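FrpC operon protein (Neisseria meningitidis, PDB 5EDF) is an iron-regulated protein that binds the RTX protein FrpC and may take part in adhesion, though its precise function is unknown. Local coordinates at residues Q3-N8 and S48-Q53; H17-D22 and D54-N59; A161-R166 and Y178-G183; V191-F196 and V209-Q214. All blocks are in the same frame, centred on the assembly; numbering follows the deposited sequence. Where two conformers were deposited one is given.

How the contacts relate
Contacts 1 and 2 touch each other at the periphery, partly exposed, their centres about 26 and 20 Å from the centre of the chain. Contacts 3 and 4 form a second touching pair nearer the middle: contact 3 is partly buried with no touching residue exposed, contact 4 wholly buried. Contact 1 joins two loops through hydroxyl, amide and water-mediated bonds. Contact 2 is a short parallel strand pairing in a small mixed sheet, tied to contact 1 through Tyr56 OH and Asp49 OD1. Contact 3 pairs two antiparallel strands of the large sheet, and contact 4 packs the neighbouring strand 189-193 and the loop after it against helix 205-224 through aromatic rings. Backbone bonds dominate contacts 2 and 3, whereas side chains carry contact 4.

Contact 1: Q3-N8 and S48-Q53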
loop_
_atom_site.group_PDB
_atom_site.type_symbol
_atom_site.label_atom_id
_atom_site.label_comp_id
_atom_site.label_asym_id
_atom_site.label_seq_id
_atom_site.Cartn_x
_atom_site.Cartn_y
_atom_site.Cartn_z
ATOM N N GLN A 3 18.203 -20.568 1.880
ATOM C CA GLN A 3 17.757 -21.275 0.684
ATOM C C GLN A 3 16.292 -20.948 0.385
ATOM O O GLN A 3 15.451 -20.943 1.291
ATOM C CB GLN A 3 17.885 -22.791 0.879
ATOM C CG GLN A 3 19.316 -23.317 1.025
ATOM C CD GLN A 3 19.381 -24.846 1.156
ATOM O OE1 GLN A 3 18.533 -25.571 0.625
ATOM N NE2 GLN A 3 20.403 -25.334 1.858
ATOM N N THR A 4 15.972 -20.727 -0.891
ATOM C CA THR A 4 14.604 -20.386 -1.294
ATOM C C THR A 4 13.932 -21.620 -1.843
ATOM O O THR A 4 14.590 -22.481 -2.445
ATOM C CB THR A 4 14.581 -19.254 -2.353
ATOM O OG1 THR A 4 15.289 -18.114 -1.849
ATOM C CG2 THR A 4 13.164 -18.827 -2.687
ATOM N N SER A 5 12.636 -21.727 -1.588
ATOM C CA SER A 5 11.799 -22.823 -2.040
ATOM C C SER A 5 10.484 -22.256 -2.556
ATOM O O SER A 5 9.952 -21.302 -1.973
ATOM C CB SER A 5 11.501 -23.796 -0.885
ATOM O OG SER A 5 12.689 -24.217 -0.233
ATOM N N PHE A 6 9.945 -22.878 -3.599
ATOM C CA PHE A 6 8.660 -22.496 -4.155
ATOM C C PHE A 6 7.758 -23.742 -4.239
ATOM O O PHE A 6 7.237 -24.100 -5.299
ATOM C CB PHE A 6 8.842 -21.857 -5.523
ATOM C CG PHE A 6 9.673 -20.615 -5.516
ATOM C CD1 PHE A 6 9.092 -19.364 -5.393
ATOM C CD2 PHE A 6 11.048 -20.703 -5.637
ATOM C CE1 PHE A 6 9.874 -18.221 -5.382
ATOM C CE2 PHE A 6 11.838 -19.564 -5.617
ATOM C CZ PHE A 6 11.245 -18.323 -5.504
ATOM N N ASN A 7 7.592 -24.397 -3.101
ATOM C CA ASN A 7 6.936 -25.703 -3.034
ATOM C C ASN A 7 5.425 -25.649 -2.830
ATOM O O ASN A 7 4.784 -26.697 -2.744
ATOM C CB ASN A 7 7.490 -26.548 -1.853
ATOM C CG ASN A 7 8.995 -26.792 -1.914
ATOM O OD1 ASN A 7 9.563 -26.919 -2.992
ATOM N ND2 ASN A 7 9.640 -26.887 -0.730
ATOM N N ASN A 8 4.842 -24.458 -2.717
ATOM C CA ASN A 8 3.398 -24.333 -2.470
ATOM C C ASN A 8 2.622 -24.272 -3.787
ATOM O O ASN A 8 3.120 -23.724 -4.758
ATOM C CB ASN A 8 3.064 -23.113 -1.598
ATOM C CG ASN A 8 3.352 -23.331 -0.121
ATOM O OD1 ASN A 8 3.195 -24.426 0.412
ATOM N ND2 ASN A 8 3.770 -22.251 0.560
ATOM N N SER A 48 7.456 -20.936 -0.440
ATOM C CA SER A 48 7.146 -21.754 0.714
ATOM C C SER A 48 8.215 -21.629 1.779
ATOM O O SER A 48 9.370 -21.365 1.464
ATOM C CB SER A 48 7.064 -23.221 0.289
ATOM O OG SER A 48 8.206 -23.666 -0.444
ATOM N N ASP A 49 7.854 -21.860 3.036
ATOM C CA ASP A 49 8.860 -22.075 4.090
ATOM C C ASP A 49 9.808 -23.204 3.606
ATOM O O ASP A 49 9.382 -24.212 3.039
ATOM C CB ASP A 49 8.165 -22.486 5.381
ATOM C CG ASP A 49 7.310 -21.394 5.981
ATOM O OD1 ASP A 49 7.674 -20.208 5.876
ATOM O OD2 ASP A 49 6.311 -21.733 6.631
ATOM N N THR A 50 11.100 -23.021 3.837
ATOM C CA THR A 50 12.100 -23.983 3.406
ATOM C C THR A 50 12.507 -24.887 4.578
ATOM O O THR A 50 12.875 -24.379 5.631
ATOM C CB THR A 50 13.343 -23.282 2.904
ATOM O OG1 THR A 50 12.987 -22.471 1.755
ATOM C CG2 THR A 50 14.426 -24.286 2.506
ATOM N N PRO A 51 12.398 -26.189 4.414
ATOM C CA PRO A 51 12.808 -27.117 5.471
ATOM C C PRO A 51 14.197 -26.776 5.969
ATOM O O PRO A 51 15.070 -26.422 5.178
ATOM C CB PRO A 51 12.781 -28.479 4.781
ATOM C CG PRO A 51 11.711 -28.324 3.757
ATOM C CD PRO A 51 11.829 -26.929 3.264
ATOM N N GLY A 52 14.382 -26.889 7.284
ATOM C CA GLY A 52 15.625 -26.608 7.944
ATOM C C GLY A 52 15.926 -25.159 8.220
ATOM O O GLY A 52 16.944 -24.881 8.857
ATOM N N GLN A 53 15.071 -24.264 7.778
ATOM C CA GLN A 53 15.291 -22.836 7.902
ATOM C C GLN A 53 14.105 -22.285 8.664
ATOM O O GLN A 53 12.962 -22.417 8.244
ATOM C CB GLN A 53 15.341 -22.235 6.497
ATOM C CG GLN A 53 15.553 -20.747 6.434
ATOM C CD GLN A 53 15.705 -20.256 5.014
ATOM O OE1 GLN A 53 16.820 -20.159 4.504
ATOM N NE2 GLN A 53 14.595 -19.989 4.357
HETATM O O HOH W 1 4.957 -22.229 3.329
#
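Thr50 meets Ser5 and Gln3 with its hydroxyl turned toward the 3-8 segment. Thr50 OG1 stands anti to its own carbonyl carbon, beside the backbone N (chi1 -62°), and donates to Gln3 O at 2.9 Å, reaching that oxygen from above the carbonyl plane. In one of its two conformers Ser5 OG faces both branches of Thr50, 2.7 Å from Thr50 OG1 and close to the methyl CG2.

Gln53 reaches across with an extended chain, CG anti to the backbone N (chi1 180°). Its carboxamide spans the backbone of Gln3: Gln53 OE1 accepts from Gln3 N at 3.0 Å, while NE2 makes a weak bond to Gln3 O, the same oxygen that Thr50 uses.

At the other end Ser48 turns its hydroxyl toward the opposite backbone. Ser48 OG accepts from Asn7 N at 2.8 Å with a fairly straight bond (161°), and Ser48 N donates to Ser5 O at 3.0 Å. The amide of Asn8 lies against the carbon side of Ser48, with Asn8 ND2 3.4 Å from Ser48 CB. Asn8 ND2 is gripped by Leu47 O and by a water that also accepts from Asp49 N, bridging the two loops.

Tyr56 OH joins the contact from outside, bonded to Ser5 N and Ser48 O. Beyond this point the N-terminal segment meets strand 45-46, where Asn7 and Asn8 both face Trp46 in a classic beta bulge; at the opposite end, Thr50 to Gln53 form a type II beta turn.

Contact 2: H17-D22 and D54-N59; sequences HTVTFD and DAYSIN
Thr20 to Asp22 and Tyr56 to Ile58 pair in parallel, with Phe21 opposite Tyr56 and Asp22 opposite Ser57. Three backbone hydrogen bonds pass back and forth: Tyr56 N to Thr20 O at 3.0 Å, Asp22 N to Tyr56 O at 2.8 Å, and Ile58 N to Asp22 O at 3.1 Å. CA-H...O contacts supplement all three acceptors. The pairing is brief, for the touching parts run 71° apart and the chains soon diverge.

This makes 56-57 an outermost strand of a small mixed sheet, in which strand 18-23 is central and pairs on its other side with strand 26-31, antiparallel.

Phe21 and Tyr56 share one face, and the end of Ile58 swings in to meet the Phe21 ring. Phe21 CD1 lies 3.9 Å from Tyr56 CB and at the same range from Ile58 CG1. Val19 CG1, set anti to its backbone N (chi1 178°), is thereby brought to the edge of the Tyr56 ring, 3.5 Å from Tyr56 CD2. The hydroxyl end of Tyr56 leaves the strands toward the loops of contact 1, to which Thr20 N is also tied by its bond to Asp49 OD1.

The other face is more polar. Asp22 CB rests 3.8 Å from Ala55 CB, while its carboxylate turns to Lys27 in a salt bridge and to Gly25 N. A water donates to Asp22 OD2 at 2.7 Å and reaches Ser57 OG in a weak bond.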
loop_
_atom_site.group_PDB
_atom_site.type_symbol
_atom_site.label_atom_id
_atom_site.label_comp_id
_atom_site.label_asym_id
_atom_site.label_seq_id
_atom_site.Cartn_x
_atom_site.Cartn_y
_atom_site.Cartn_z
ATOM N N HIS A 17 -1.598 -21.462 3.030
ATOM C CA HIS A 17 -0.260 -21.536 3.544
ATOM C C HIS A 17 0.187 -20.172 3.950
ATOM O O HIS A 17 -0.380 -19.163 3.482
ATOM C CB HIS A 17 0.702 -22.021 2.451
ATOM C CG HIS A 17 0.458 -23.420 2.048
ATOM N ND1 HIS A 17 0.892 -24.467 2.829
ATOM C CD2 HIS A 17 -0.188 -23.952 0.993
ATOM C CE1 HIS A 17 0.530 -25.599 2.251
ATOM N NE2 HIS A 17 -0.118 -25.323 1.133
ATOM N N THR A 18 1.158 -20.137 4.836
ATOM C CA THR A 18 1.840 -18.914 5.210
ATOM C C THR A 18 3.330 -19.070 4.936
ATOM O O THR A 18 3.859 -20.186 4.841
ATOM C CB THR A 18 1.627 -18.575 6.662
ATOM O OG1 THR A 18 2.152 -19.637 7.471
ATOM C CG2 THR A 18 0.135 -18.381 7.030
ATOM N N VAL A 19 4.020 -17.943 4.865
ATOM C CA VAL A 19 5.473 -17.905 4.846
ATOM C C VAL A 19 5.948 -17.033 6.023
ATOM O O VAL A 19 5.433 -15.920 6.215
ATOM C CB VAL A 19 6.041 -17.417 3.510
ATOM C CG1 VAL A 19 7.600 -17.350 3.531
ATOM C CG2 VAL A 19 5.536 -18.307 2.367
ATOM N N THR A 20 6.960 -17.500 6.741
ATOM C CA THR A 20 7.537 -16.799 7.858
ATOM C C THR A 20 8.805 -16.042 7.451
ATOM O O THR A 20 9.717 -16.595 6.820
ATOM C CB THR A 20 7.819 -17.741 9.004
ATOM O OG1 THR A 20 6.598 -18.382 9.398
ATOM C CG2 THR A 20 8.451 -17.005 10.186
ATOM N N PHE A 21 8.833 -14.754 7.804
ATOM C CA PHE A 21 9.918 -13.836 7.523
ATOM C C PHE A 21 10.491 -13.342 8.840
ATOM O O PHE A 21 9.818 -13.342 9.831
ATOM C CB PHE A 21 9.393 -12.660 6.744
ATOM C CG PHE A 21 8.913 -13.013 5.362
ATOM C CD1 PHE A 21 9.779 -12.999 4.287
ATOM C CD2 PHE A 21 7.588 -13.353 5.139
ATOM C CE1 PHE A 21 9.348 -13.306 2.996
ATOM C CE2 PHE A 21 7.148 -13.632 3.858
ATOM C CZ PHE A 21 8.035 -13.632 2.795
ATOM N N ASP A 22 11.763 -12.962 8.808
ATOM C CA ASP A 22 12.457 -12.464 9.987
ATOM C C ASP A 22 13.210 -11.195 9.654
ATOM O O ASP A 22 14.015 -11.192 8.740
ATOM C CB ASP A 22 13.437 -13.509 10.556
ATOM C CG ASP A 22 14.150 -13.014 11.758
ATOM O OD1 ASP A 22 13.545 -13.030 12.850
ATOM O OD2 ASP A 22 15.303 -12.581 11.601
ATOM N N ASP A 54 14.373 -21.584 9.761
ATOM C CA ASP A 54 13.307 -21.129 10.620
ATOM C C ASP A 54 12.467 -20.030 9.948
ATOM O O ASP A 54 11.264 -19.932 10.149
ATOM C CB ASP A 54 13.904 -20.632 11.966
ATOM C CG ASP A 54 14.774 -21.707 12.706
ATOM O OD1 ASP A 54 15.060 -22.821 12.184
ATOM O OD2 ASP A 54 15.227 -21.414 13.842
ATOM N N ALA A 55 13.096 -19.205 9.107
ATOM C CA ALA A 55 12.438 -18.073 8.473
ATOM C C ALA A 55 13.302 -17.575 7.329
ATOM O O ALA A 55 14.504 -17.861 7.288
ATOM C CB ALA A 55 12.249 -16.963 9.495
ATOM N N TYR A 56 12.694 -16.816 6.416
ATOM C CA TYR A 56 13.456 -16.018 5.440
ATOM C C TYR A 56 13.930 -14.726 6.118
ATOM O O TYR A 56 13.113 -13.898 6.503
ATOM C CB TYR A 56 12.610 -15.674 4.221
ATOM C CG TYR A 56 12.361 -16.827 3.312
ATOM C CD1 TYR A 56 13.334 -17.301 2.461
ATOM C CD2 TYR A 56 11.128 -17.430 3.277
ATOM C CE1 TYR A 56 13.088 -18.393 1.619
ATOM C CE2 TYR A 56 10.875 -18.519 2.439
ATOM C CZ TYR A 56 11.846 -18.970 1.609
ATOM O OH TYR A 56 11.577 -20.011 0.768
ATOM N N SER A 57 15.245 -14.564 6.237
ATOM C CA SER A 57 15.854 -13.345 6.790
ATOM C C SER A 57 15.917 -12.288 5.708
ATOM O O SER A 57 16.564 -12.483 4.681
ATOM C CB SER A 57 17.264 -13.639 7.296
ATOM O OG SER A 57 17.254 -14.529 8.386
ATOM N N ILE A 58 15.199 -11.181 5.887
ATOM C CA ILE A 58 15.055 -10.179 4.831
ATOM C C ILE A 58 15.176 -8.776 5.416
ATOM O O ILE A 58 15.184 -8.618 6.634
ATOM C CB ILE A 58 13.699 -10.332 4.110
ATOM C CG1 ILE A 58 12.513 -10.351 5.093
ATOM C CG2 ILE A 58 13.603 -11.686 3.419
ATOM C CD1 ILE A 58 12.252 -9.162 5.749
ATOM N N ASN A 59 15.369 -7.795 4.557
ATOM C CA ASN A 59 15.294 -6.380 4.918
ATOM C C ASN A 59 13.984 -5.736 4.518
ATOM O O ASN A 59 13.624 -4.706 5.060
ATOM C CB ASN A 59 16.431 -5.587 4.236
ATOM C CG ASN A 59 17.809 -6.071 4.623
ATOM O OD1 ASN A 59 18.709 -6.114 3.788
ATOM N ND2 ASN A 59 17.982 -6.424 5.883
HETATM O O HOH W 2 17.732 -11.991 10.660
#

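Contact 3: A161-R166 and Y178-G183; sequences AIITHR and YSTSVG
Ile162 to Arg166 pair with Ser179 to Gly183 through six backbone hydrogen bonds, arranged as three reciprocal pairs at Ile162-Gly183, Thr164-Ser181 and Arg166-Ser179. The strand axes approach to 4.8 Å with an angle of 168° between their directions. CA-H...O contacts lie between and beyond these pairs, such as Thr180 CA to Thr164 O at 3.2 Å.

Polar side chains add a direct bond on one face and water bridges on the other. His165 CG is anti to the backbone N (chi1 -172°), and His165 ND1 meets Thr180 OG1 at 2.8 Å, the hydroxyl lying at the edge of the imidazole near its plane. Its NE2 is bonded to Leu203 N, so both ring nitrogens have partners that fix the ring's rotation. On the opposite face one water joins Ile162 O, Thr164 OG1 and Ser181 OG. In the Arg166 conformer described, of two, a second water links Ser181 OG to Arg166 NH1, in the plane of the guanidinium. That group carries Thr164 CG2 toward the rim of one face and forms a salt bridge with Glu150 through NH2.

Among the apolar and aromatic contacts, Tyr178 CD2 lies over a face of the His165 ring, 3.6 Å from His165 NE2; the planes are 26° apart but slid so far that the rings barely overlap. Ile163 lies side by side with Val182 and Thr180, Ile163 CG2 being 4.0 Å from Thr180 CG2.

Ile162, one of the residues around a bound azide that probably came from the crystallisation liquor, belongs to this antiparallel beta hairpin of strands 161-167 and 178-186, within the large sheet that helix 205-224 packs against.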
loop_
_atom_site.group_PDB
_atom_site.type_symbol
_atom_site.label_atom_id
_atom_site.label_comp_id
_atom_site.label_asym_id
_atom_site.label_seq_id
_atom_site.Cartn_x
_atom_site.Cartn_y
_atom_site.Cartn_z
ATOM N N ALA A 161 0.831 8.357 9.665
ATOM C CA ALA A 161 0.731 8.132 8.237
ATOM C C ALA A 161 0.612 9.459 7.538
ATOM O O ALA A 161 0.017 10.414 8.086
ATOM C CB ALA A 161 -0.495 7.277 7.904
ATOM N N ILE A 162 1.125 9.546 6.316
ATOM C CA ILE A 162 0.895 10.681 5.455
ATOM C C ILE A 162 0.436 10.172 4.092
ATOM O O ILE A 162 1.145 9.381 3.430
ATOM C CB ILE A 162 2.113 11.643 5.356
ATOM C CG1 ILE A 162 1.848 12.740 4.315
ATOM C CG2 ILE A 162 3.373 10.879 5.034
ATOM C CD1 ILE A 162 2.670 14.019 4.501
ATOM N N ILE A 163 -0.771 10.589 3.682
ATOM C CA ILE A 163 -1.390 10.210 2.435
ATOM C C ILE A 163 -1.378 11.466 1.561
ATOM O O ILE A 163 -1.844 12.527 1.966
ATOM C CB ILE A 163 -2.841 9.768 2.646
ATOM C CG1 ILE A 163 -2.942 8.597 3.616
ATOM C CG2 ILE A 163 -3.487 9.455 1.254
ATOM C CD1 ILE A 163 -4.413 8.192 3.997
ATOM N N THR A 164 -0.788 11.378 0.365
ATOM C CA THR A 164 -0.712 12.514 -0.578
ATOM C C THR A 164 -1.414 12.131 -1.857
ATOM O O THR A 164 -1.156 11.094 -2.434
ATOM C CB THR A 164 0.728 12.902 -0.882
ATOM O OG1 THR A 164 1.474 13.052 0.325
ATOM C CG2 THR A 164 0.811 14.217 -1.688
ATOM N N HIS A 165 -2.366 12.940 -2.280
ATOM C CA HIS A 165 -3.204 12.651 -3.461
ATOM C C HIS A 165 -3.116 13.849 -4.376
ATOM O O HIS A 165 -3.407 14.963 -3.945
ATOM C CB HIS A 165 -4.644 12.430 -2.977
ATOM C CG HIS A 165 -5.597 11.941 -4.022
ATOM N ND1 HIS A 165 -5.430 10.741 -4.690
ATOM C CD2 HIS A 165 -6.757 12.466 -4.482
ATOM C CE1 HIS A 165 -6.434 10.572 -5.535
ATOM N NE2 HIS A 165 -7.279 11.582 -5.396
ATOM N N ARG A 166 -2.676 13.669 -5.616
ATOM C CA ARG A 166 -2.351 14.794 -6.479
ATOM C C ARG A 166 -2.803 14.595 -7.916
ATOM O O ARG A 166 -2.823 13.475 -8.439
ATOM C CB ARG A 166 -0.847 15.051 -6.454
ATOM C CG ARG A 166 -0.016 13.822 -6.740
ATOM C CD ARG A 166 1.464 14.111 -6.896
ATOM N NE ARG A 166 2.027 15.046 -5.915
ATOM C CZ ARG A 166 2.695 14.689 -4.820
ATOM N NH1 ARG A 166 2.884 13.408 -4.519
ATOM N NH2 ARG A 166 3.190 15.626 -4.026
ATOM N N TYR A 178 -5.311 11.484 -11.245
ATOM C CA TYR A 178 -4.857 11.554 -9.857
ATOM C C TYR A 178 -4.057 10.319 -9.504
ATOM O O TYR A 178 -4.322 9.231 -10.010
ATOM C CB TYR A 178 -6.034 11.732 -8.881
ATOM C CG TYR A 178 -6.510 13.163 -8.845
ATOM C CD1 TYR A 178 -7.282 13.677 -9.866
ATOM C CD2 TYR A 178 -6.124 14.013 -7.812
ATOM C CE1 TYR A 178 -7.699 15.014 -9.835
ATOM C CE2 TYR A 178 -6.530 15.333 -7.776
ATOM C CZ TYR A 178 -7.313 15.810 -8.783
ATOM O OH TYR A 178 -7.724 17.146 -8.786
ATOM N N SER A 179 -3.070 10.508 -8.646
ATOM C CA SER A 179 -2.342 9.396 -8.041
ATOM C C SER A 179 -2.118 9.653 -6.558
ATOM O O SER A 179 -2.279 10.782 -6.070
ATOM C CB SER A 179 -1.023 9.195 -8.747
ATOM O OG SER A 179 -0.199 10.300 -8.606
ATOM N N THR A 180 -1.706 8.613 -5.842
ATOM C CA THR A 180 -1.653 8.606 -4.396
ATOM C C THR A 180 -0.368 7.967 -3.912
ATOM O O THR A 180 0.087 6.945 -4.440
ATOM C CB THR A 180 -2.814 7.809 -3.828
ATOM O OG1 THR A 180 -4.048 8.327 -4.331
ATOM C CG2 THR A 180 -2.843 7.863 -2.313
ATOM N N SER A 181 0.227 8.559 -2.883
ATOM C CA SER A 181 1.335 7.929 -2.158
ATOM C C SER A 181 0.947 7.840 -0.685
ATOM O O SER A 181 0.262 8.735 -0.154
ATOM C CB SER A 181 2.617 8.727 -2.295
ATOM O OG SER A 181 2.561 9.952 -1.602
ATOM N N VAL A 182 1.406 6.800 -0.004
ATOM C CA VAL A 182 1.219 6.675 1.420
ATOM C C VAL A 182 2.547 6.271 2.051
ATOM O O VAL A 182 3.170 5.259 1.664
ATOM C CB VAL A 182 0.167 5.634 1.783
ATOM C CG1 VAL A 182 0.006 5.577 3.292
ATOM C CG2 VAL A 182 -1.172 5.948 1.097
ATOM N N GLY A 183 2.982 7.044 3.036
ATOM C CA GLY A 183 4.032 6.651 3.962
ATOM C C GLY A 183 3.469 6.445 5.324
ATOM O O GLY A 183 2.711 7.292 5.770
HETATM O O HOH W 3 2.453 10.523 1.121
HETATM O O HOH W 4 4.335 12.153 -2.129
#

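Contact 4: V191-F196 and V209-Q214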
loop_
_atom_site.group_PDB
_atom_site.type_symbol
_atom_site.label_atom_id
_atom_site.label_comp_id
_atom_site.label_asym_id
_atom_site.label_seq_id
_atom_site.Cartn_x
_atom_site.Cartn_y
_atom_site.Cartn_z
ATOM N N VAL A 191 5.708 1.213 6.302
ATOM C CA VAL A 191 4.813 0.635 5.309
ATOM C C VAL A 191 4.562 1.723 4.281
ATOM O O VAL A 191 3.991 2.781 4.611
ATOM C CB VAL A 191 3.540 0.142 5.983
ATOM C CG1 VAL A 191 2.590 -0.412 4.974
ATOM C CG2 VAL A 191 3.909 -0.914 7.049
ATOM N N GLN A 192 5.048 1.518 3.064
ATOM C CA GLN A 192 5.088 2.559 2.036
ATOM C C GLN A 192 4.512 1.985 0.767
ATOM O O GLN A 192 4.901 0.889 0.328
ATOM C CB GLN A 192 6.513 3.038 1.830
ATOM C CG GLN A 192 7.126 3.658 3.077
ATOM C CD GLN A 192 8.577 4.015 2.981
ATOM O OE1 GLN A 192 9.209 3.855 1.954
ATOM N NE2 GLN A 192 9.122 4.487 4.103
ATOM N N TYR A 193 3.616 2.728 0.120
ATOM C CA TYR A 193 2.935 2.184 -1.044
ATOM C C TYR A 193 2.284 3.275 -1.870
ATOM O O TYR A 193 2.009 4.359 -1.377
ATOM C CB TYR A 193 1.911 1.145 -0.596
ATOM C CG TYR A 193 0.817 1.601 0.338
ATOM C CD1 TYR A 193 -0.439 1.925 -0.144
ATOM C CD2 TYR A 193 1.023 1.677 1.708
ATOM C CE1 TYR A 193 -1.453 2.336 0.714
ATOM C CE2 TYR A 193 0.023 2.070 2.572
ATOM C CZ TYR A 193 -1.216 2.412 2.076
ATOM O OH TYR A 193 -2.277 2.797 2.870
ATOM N N TYR A 194 1.982 2.945 -3.106
ATOM C CA TYR A 194 1.199 3.717 -4.063
ATOM C C TYR A 194 -0.096 2.941 -4.307
ATOM O O TYR A 194 -0.107 1.968 -5.077
ATOM C CB TYR A 194 1.960 3.905 -5.374
ATOM C CG TYR A 194 3.219 4.709 -5.289
ATOM C CD1 TYR A 194 3.201 6.056 -5.051
ATOM C CD2 TYR A 194 4.478 4.113 -5.471
ATOM C CE1 TYR A 194 4.358 6.808 -4.949
ATOM C CE2 TYR A 194 5.652 4.854 -5.386
ATOM C CZ TYR A 194 5.599 6.197 -5.130
ATOM O OH TYR A 194 6.773 6.953 -5.051
ATOM N N PRO A 195 -1.170 3.297 -3.603
ATOM C CA PRO A 195 -2.411 2.569 -3.776
ATOM C C PRO A 195 -3.234 3.018 -4.975
ATOM O O PRO A 195 -2.993 4.086 -5.550
ATOM C CB PRO A 195 -3.181 2.905 -2.506
ATOM C CG PRO A 195 -2.767 4.318 -2.248
ATOM C CD PRO A 195 -1.314 4.391 -2.629
ATOM N N PHE A 196 -4.259 2.237 -5.299
ATOM C CA PHE A 196 -5.189 2.618 -6.350
ATOM C C PHE A 196 -4.470 2.927 -7.670
ATOM O O PHE A 196 -4.802 3.896 -8.363
ATOM C CB PHE A 196 -6.020 3.833 -5.905
ATOM C CG PHE A 196 -6.937 3.607 -4.743
ATOM C CD1 PHE A 196 -8.064 2.839 -4.898
ATOM C CD2 PHE A 196 -6.736 4.268 -3.513
ATOM C CE1 PHE A 196 -8.985 2.708 -3.874
ATOM C CE2 PHE A 196 -7.655 4.124 -2.487
ATOM C CZ PHE A 196 -8.759 3.362 -2.668
ATOM N N VAL A 209 -8.382 7.081 3.269
ATOM C CA VAL A 209 -8.253 6.616 4.656
ATOM C C VAL A 209 -8.759 5.194 4.815
ATOM O O VAL A 209 -8.138 4.382 5.515
ATOM C CB VAL A 209 -8.944 7.593 5.671
ATOM C CG1 VAL A 209 -8.945 6.990 7.080
ATOM C CG2 VAL A 209 -8.189 8.911 5.687
ATOM N N GLY A 210 -9.858 4.844 4.156
ATOM C CA GLY A 210 -10.367 3.486 4.223
ATOM C C GLY A 210 -9.330 2.474 3.784
ATOM O O GLY A 210 -9.173 1.421 4.409
ATOM N N TYR A 211 -8.655 2.763 2.687
ATOM C CA TYR A 211 -7.606 1.867 2.178
ATOM C C TYR A 211 -6.532 1.734 3.241
ATOM O O TYR A 211 -6.110 0.598 3.551
ATOM C CB TYR A 211 -7.083 2.429 0.851
ATOM C CG TYR A 211 -6.154 1.509 0.064
ATOM C CD1 TYR A 211 -6.494 1.078 -1.191
ATOM C CD2 TYR A 211 -4.936 1.100 0.599
ATOM C CE1 TYR A 211 -5.648 0.260 -1.924
ATOM C CE2 TYR A 211 -4.101 0.275 -0.119
ATOM C CZ TYR A 211 -4.453 -0.154 -1.382
ATOM O OH TYR A 211 -3.550 -0.991 -2.044
ATOM N N HIS A 212 -6.070 2.850 3.782
ATOM C CA HIS A 212 -5.006 2.771 4.761
ATOM C C HIS A 212 -5.406 2.025 6.013
ATOM O O HIS A 212 -4.602 1.258 6.548
ATOM C CB HIS A 212 -4.422 4.137 5.103
ATOM C CG HIS A 212 -3.195 4.009 5.912
ATOM N ND1 HIS A 212 -2.091 3.315 5.443
ATOM C CD2 HIS A 212 -2.893 4.401 7.167
ATOM C CE1 HIS A 212 -1.185 3.264 6.392
ATOM N NE2 HIS A 212 -1.636 3.931 7.449
ATOM N N GLN A 213 -6.649 2.185 6.460
ATOM C CA GLN A 213 -7.117 1.434 7.611
ATOM C C GLN A 213 -7.051 -0.064 7.321
ATOM O O GLN A 213 -6.712 -0.866 8.200
ATOM C CB GLN A 213 -8.550 1.852 7.987
ATOM C CG GLN A 213 -8.631 3.232 8.570
ATOM C CD GLN A 213 -10.061 3.748 8.745
ATOM O OE1 GLN A 213 -10.981 3.333 8.051
ATOM N NE2 GLN A 213 -10.221 4.696 9.632
ATOM N N GLN A 214 -7.393 -0.468 6.097
ATOM C CA GLN A 214 -7.290 -1.869 5.718
ATOM C C GLN A 214 -5.833 -2.350 5.724
ATOM O O GLN A 214 -5.548 -3.433 6.174
ATOM C CB GLN A 214 -7.947 -2.106 4.361
ATOM C CG GLN A 214 -9.466 -1.870 4.413
ATOM C CD GLN A 214 -10.053 -1.699 3.036
ATOM O OE1 GLN A 214 -9.532 -2.240 2.062
ATOM N NE2 GLN A 214 -11.126 -0.935 2.936
#
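Tyr193 OH and His212 ND1 are 2.6 Å apart, a short hydrogen bond in which either could be the donor. Each atom lies at the edge of the other's ring, near its plane; the rings therefore meet rim to rim, with planes 17° apart. The Tyr193 CB points toward helix 205-224, and chi1 60° puts CG between the backbone N and the carbonyl carbon.

Tyr211, one residue before His212, reaches between Tyr193 and Phe196. Pro195 CB sits over a face of its ring in a CH-pi contact, 3.6 Å from the Tyr211 ring centroid. Tyr193 CE1 touches Tyr211 CE2 at 3.5 Å, again rim to rim. From the other direction Tyr211 CD1 lies over a face of the Phe196 ring, 3.5 Å from Phe196 CE2, although the two planes are steeply inclined. Tyr67 and Trp74 meet Phe196 edge-to-face.

The Tyr211 hydroxyl is bonded to Asp99 OD2, which also accepts from Phe196 N and thus ties helix, strand 98-105 and the loop together. The chemistry implies a largely apolar aromatic core between sheet and helix, in which the buried hydroxyls of Tyr193 and Tyr211 each have a hydrogen-bonding partner.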